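PDB 2RFR: SnoaL-like domain-containing protein from Novosphingobium aromaticivorans, which is of unknown function but adopts the cystatin-like fold of the NTF2 superfamily, whose SnoaL-like members commonly enclose a small-molecule pocket. Local coordinates for residues 76-88 with 98-110. Residues are numbered along the deposited sequence; the frame is centred on the assembly and turned at random. Where two conformers were deposited one is given.
Sequences LMADGCAHFLGPA and TARCHSVVFRCVS
Asp79 OD2 is gripped side-on by Arg107, which brings NE to 2.9 Å and NH2 to 3.0 Å from that one oxygen. Both nitrogens come from the same face of the carboxylate, whose plane is turned 38° from the guanidinium. This salt bridge ties the C-terminal end of helix 71-79 to strand 96-109, which pairs with strand 81-93 as an antiparallel hairpin in the curved sheet of the NTF2-like, cystatin-like fold. Arginine suits the place because its chain runs extended from CG to NE, letting its methylenes lie against Leu76 CD1 while the charged end reaches Asp79; an alanine here would probably leave the Asp79 carboxylate without its charged mate and Leu76 CD1 less covered. Gly80, with positive phi (106°), turns the chain from helix into strand; a side chain would be jammed against the preceding carbonyl. Its O accepts from Cys108 N, and paired bonds follow at Ala82 with Phe106 and at Phe84 with Val104, before Gly86 N meets His102 O. The small Ala82 methyl meets Phe106 CB across the strands and leaves room for Val118 of the second subunit, while the Phe106 ring takes Phe84 CB at its edge, 3.7 Å from Phe106 CE2. On the other face His83, held through ND1 by Asp33, lies beside Val105. Val105 CG1, anti to its backbone N (chi1 -178°), sits over the imidazole face, 4.2 Å from the His83 ring centroid, and Val105 CG2 lies 3.7 Å from His83 CD2.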
loop_
_atom_site.group_PDB
_atom_site.type_symbol
_atom_site.label_atom_id
_atom_site.label_comp_id
_atom_site.label_asym_id
_atom_site.label_seq_id
_atom_site.Cartn_x
_atom_site.Cartn_y
_atom_site.Cartn_z
ATOM N N LEU A 76 -0.650 3.749 23.669
ATOM C CA LEU A 76 0.053 3.845 22.414
ATOM C C LEU A 76 -0.450 5.039 21.574
ATOM O O LEU A 76 0.342 5.776 20.974
ATOM C CB LEU A 76 -0.090 2.528 21.678
ATOM C CG LEU A 76 0.811 2.297 20.510
ATOM C CD1 LEU A 76 2.268 2.353 20.903
ATOM C CD2 LEU A 76 0.445 0.949 19.895
HETATM N N MSE A 77 -1.760 5.242 21.572
HETATM C CA MSE A 77 -2.363 6.398 20.908
HETATM C C MSE A 77 -1.860 7.692 21.539
HETATM O O MSE A 77 -1.607 8.656 20.825
HETATM C CB MSE A 77 -3.884 6.352 20.990
HETATM C CG MSE A 77 -4.561 5.269 20.165
HETATM SE SE MSE A 77 -6.457 5.132 20.513
HETATM C CE MSE A 77 -6.968 6.947 20.004
ATOM N N ALA A 78 -1.741 7.735 22.869
ATOM C CA ALA A 78 -1.236 8.945 23.549
ATOM C C ALA A 78 0.224 9.216 23.218
ATOM O O ALA A 78 0.620 10.384 23.092
ATOM C CB ALA A 78 -1.453 8.796 25.059
ATOM N N ASP A 79 1.032 8.180 23.070
ATOM C CA ASP A 79 2.396 8.356 22.606
ATOM C C ASP A 79 2.459 8.920 21.182
ATOM O O ASP A 79 3.346 9.714 20.850
ATOM C CB ASP A 79 3.171 6.978 22.579
ATOM C CG ASP A 79 3.488 6.390 23.894
ATOM O OD1 ASP A 79 3.569 7.098 24.924
ATOM O OD2 ASP A 79 3.772 5.160 23.885
ATOM N N GLY A 80 1.534 8.453 20.375
ATOM C CA GLY A 80 1.542 8.637 18.934
ATOM C C GLY A 80 1.910 7.360 18.245
ATOM O O GLY A 80 2.999 6.823 18.408
ATOM N N CYS A 81 0.959 6.842 17.466
ATOM C CA CYS A 81 1.173 5.590 16.770
ATOM C C CYS A 81 0.512 5.578 15.414
ATOM O O CYS A 81 -0.495 6.245 15.192
ATOM C CB CYS A 81 0.677 4.428 17.611
ATOM S SG CYS A 81 -1.087 4.353 17.968
ATOM N N ALA A 82 1.063 4.780 14.542
ATOM C CA ALA A 82 0.475 4.457 13.244
ATOM C C ALA A 82 0.470 2.964 13.081
ATOM O O ALA A 82 1.508 2.321 13.166
ATOM C CB ALA A 82 1.274 5.101 12.101
ATOM N N HIS A 83 -0.703 2.419 12.797
ATOM C CA HIS A 83 -0.885 1.004 12.447
ATOM C C HIS A 83 -0.898 0.960 10.946
ATOM O O HIS A 83 -1.929 1.211 10.299
ATOM C CB HIS A 83 -2.156 0.436 13.078
ATOM C CG HIS A 83 -2.001 0.252 14.558
ATOM N ND1 HIS A 83 -2.018 1.298 15.461
ATOM C CD2 HIS A 83 -1.734 -0.858 15.285
ATOM C CE1 HIS A 83 -1.759 0.826 16.677
ATOM N NE2 HIS A 83 -1.593 -0.485 16.599
ATOM N N PHE A 84 0.297 0.745 10.396
ATOM C CA PHE A 84 0.550 0.852 8.974
ATOM C C PHE A 84 0.532 -0.524 8.357
ATOM O O PHE A 84 1.436 -1.345 8.546
ATOM C CB PHE A 84 1.895 1.558 8.775
ATOM C CG PHE A 84 2.111 2.150 7.410
ATOM C CD1 PHE A 84 1.922 1.408 6.270
ATOM C CD2 PHE A 84 2.591 3.420 7.252
ATOM C CE1 PHE A 84 2.182 1.909 5.073
ATOM C CE2 PHE A 84 2.851 3.941 6.032
ATOM C CZ PHE A 84 2.677 3.186 4.937
ATOM N N LEU A 85 -0.545 -0.814 7.620
ATOM C CA LEU A 85 -0.705 -2.103 6.908
ATOM C C LEU A 85 -0.341 -1.856 5.474
ATOM O O LEU A 85 -0.786 -0.892 4.863
ATOM C CB LEU A 85 -2.102 -2.690 7.048
ATOM C CG LEU A 85 -2.370 -3.379 8.388
ATOM C CD1 LEU A 85 -2.369 -2.434 9.589
ATOM C CD2 LEU A 85 -3.755 -4.074 8.315
ATOM N N GLY A 86 0.492 -2.737 4.932
ATOM C CA GLY A 86 0.910 -2.599 3.560
ATOM C C GLY A 86 -0.119 -3.142 2.588
ATOM O O GLY A 86 -1.140 -3.709 2.972
ATOM N N PRO A 87 0.156 -3.005 1.309
ATOM C CA PRO A 87 -0.689 -3.616 0.275
ATOM C C PRO A 87 -0.805 -5.093 0.485
ATOM O O PRO A 87 0.168 -5.789 0.873
ATOM C CB PRO A 87 0.115 -3.355 -1.003
ATOM C CG PRO A 87 0.932 -2.128 -0.705
ATOM C CD PRO A 87 1.298 -2.306 0.732
ATOM N N ALA A 88 -1.994 -5.594 0.297
ATOM C CA ALA A 88 -2.295 -7.010 0.502
ATOM C C ALA A 88 -2.334 -7.764 -0.799
ATOM O O ALA A 88 -2.790 -7.245 -1.820
ATOM C CB ALA A 88 -3.662 -7.147 1.208
ATOM N N THR A 98 -8.974 -14.891 1.184
ATOM C CA THR A 98 -7.770 -14.833 2.048
ATOM C C THR A 98 -6.875 -13.689 1.609
ATOM O O THR A 98 -6.707 -13.489 0.393
ATOM C CB THR A 98 -6.985 -16.170 1.962
ATOM O OG1 THR A 98 -7.875 -17.274 2.244
ATOM C CG2 THR A 98 -5.815 -16.225 2.981
ATOM N N ALA A 99 -6.265 -12.981 2.559
ATOM C CA ALA A 99 -5.311 -11.943 2.206
ATOM C C ALA A 99 -4.103 -12.108 3.086
ATOM O O ALA A 99 -4.180 -12.562 4.226
ATOM C CB ALA A 99 -5.911 -10.547 2.424
ATOM N N ARG A 100 -2.954 -11.691 2.597
ATOM C CA ARG A 100 -1.730 -11.617 3.363
ATOM C C ARG A 100 -1.114 -10.241 3.178
ATOM O O ARG A 100 -1.133 -9.698 2.078
ATOM C CB ARG A 100 -0.750 -12.694 2.924
ATOM C CG ARG A 100 -1.185 -14.132 3.261
ATOM C CD ARG A 100 -0.413 -15.131 2.418
ATOM N NE ARG A 100 -0.927 -15.223 1.041
ATOM C CZ ARG A 100 -0.186 -15.311 -0.075
ATOM N NH1 ARG A 100 1.133 -15.353 -0.053
ATOM N NH2 ARG A 100 -0.780 -15.351 -1.263
ATOM N N CYS A 101 -0.567 -9.686 4.259
ATOM C CA CYS A 101 0.067 -8.378 4.212
ATOM C C CYS A 101 1.056 -8.306 5.394
ATOM O O CYS A 101 1.044 -9.101 6.293
ATOM C CB CYS A 101 -0.927 -7.221 4.242
ATOM S SG CYS A 101 -1.864 -7.010 5.776
ATOM N N HIS A 102 1.849 -7.269 5.314
ATOM C CA HIS A 102 2.714 -6.884 6.422
ATOM C C HIS A 102 2.046 -5.791 7.201
ATOM O O HIS A 102 1.266 -4.990 6.657
ATOM C CB HIS A 102 4.044 -6.364 5.909
ATOM C CG HIS A 102 4.850 -7.340 5.135
ATOM N ND1 HIS A 102 4.816 -7.411 3.759
ATOM C CD2 HIS A 102 5.701 -8.292 5.534
ATOM C CE1 HIS A 102 5.672 -8.352 3.368
ATOM N NE2 HIS A 102 6.211 -8.918 4.433
ATOM N N SER A 103 2.390 -5.650 8.470
ATOM C CA SER A 103 2.003 -4.475 9.257
ATOM C C SER A 103 3.171 -3.997 10.097
ATOM O O SER A 103 3.958 -4.795 10.592
ATOM C CB SER A 103 0.772 -4.791 10.104
ATOM O OG SER A 103 0.982 -5.832 11.053
ATOM N N VAL A 104 3.278 -2.702 10.209
ATOM C CA VAL A 104 4.245 -2.063 11.076
ATOM C C VAL A 104 3.491 -1.140 12.009
ATOM O O VAL A 104 2.685 -0.330 11.533
ATOM C CB VAL A 104 5.329 -1.280 10.274
ATOM C CG1 VAL A 104 6.312 -0.596 11.226
ATOM C CG2 VAL A 104 6.017 -2.218 9.292
ATOM N N VAL A 105 3.774 -1.248 13.286
ATOM C CA VAL A 105 3.314 -0.273 14.243
ATOM C C VAL A 105 4.421 0.714 14.477
ATOM O O VAL A 105 5.460 0.357 15.044
ATOM C CB VAL A 105 2.841 -0.897 15.584
ATOM C CG1 VAL A 105 2.318 0.196 16.506
ATOM C CG2 VAL A 105 1.812 -1.980 15.346
ATOM N N PHE A 106 4.251 1.937 13.995
ATOM C CA PHE A 106 5.158 3.023 14.289
ATOM C C PHE A 106 4.761 3.673 15.614
ATOM O O PHE A 106 3.579 3.841 15.879
ATOM C CB PHE A 106 5.172 4.069 13.178
ATOM C CG PHE A 106 5.735 3.568 11.881
ATOM C CD1 PHE A 106 7.110 3.611 11.630
ATOM C CD2 PHE A 106 4.901 3.036 10.897
ATOM C CE1 PHE A 106 7.582 3.103 10.451
ATOM C CE2 PHE A 106 5.385 2.555 9.713
ATOM C CZ PHE A 106 6.742 2.602 9.480
ATOM N N ARG A 107 5.725 4.021 16.440
ATOM C CA ARG A 107 5.483 4.634 17.710
ATOM C C ARG A 107 6.417 5.806 17.883
ATOM O O ARG A 107 7.617 5.713 17.580
ATOM C CB ARG A 107 5.735 3.620 18.825
ATOM C CG ARG A 107 5.471 4.111 20.258
ATOM C CD ARG A 107 5.929 3.049 21.249
ATOM N NE ARG A 107 5.735 3.502 22.616
ATOM C CZ ARG A 107 6.479 3.168 23.647
ATOM N NH1 ARG A 107 7.467 2.311 23.524
ATOM N NH2 ARG A 107 6.233 3.690 24.816
ATOM N N CYS A 108 5.886 6.911 18.415
ATOM C CA CYS A 108 6.695 8.061 18.784
ATOM C C CYS A 108 7.178 7.887 20.183
ATOM O O CYS A 108 6.352 7.691 21.095
ATOM C CB CYS A 108 5.864 9.327 18.581
ATOM S SG CYS A 108 6.756 10.856 18.884
ATOM N N VAL A 109 8.498 7.926 20.391
ATOM C CA VAL A 109 9.126 7.843 21.710
ATOM C C VAL A 109 10.098 8.985 21.821
ATOM O O VAL A 109 10.979 9.152 21.004
ATOM C CB VAL A 109 9.804 6.493 21.944
ATOM C CG1 VAL A 109 10.531 6.467 23.340
ATOM C CG2 VAL A 109 8.807 5.303 21.832
ATOM N N SER A 110 9.924 9.789 22.848
ATOM C CA SER A 110 10.858 10.887 23.113
ATOM C C SER A 110 11.057 11.773 21.874
ATOM O O SER A 110 12.165 12.205 21.585
ATOM C CB SER A 110 12.207 10.415 23.645
ATOM O OG SER A 110 11.983 9.677 24.852
HETATM O O HOH W 1 5.481 9.897 22.446
HETATM O O HOH W 2 4.982 5.858 26.906
HETATM O O HOH W 3 2.094 -5.606 3.001
#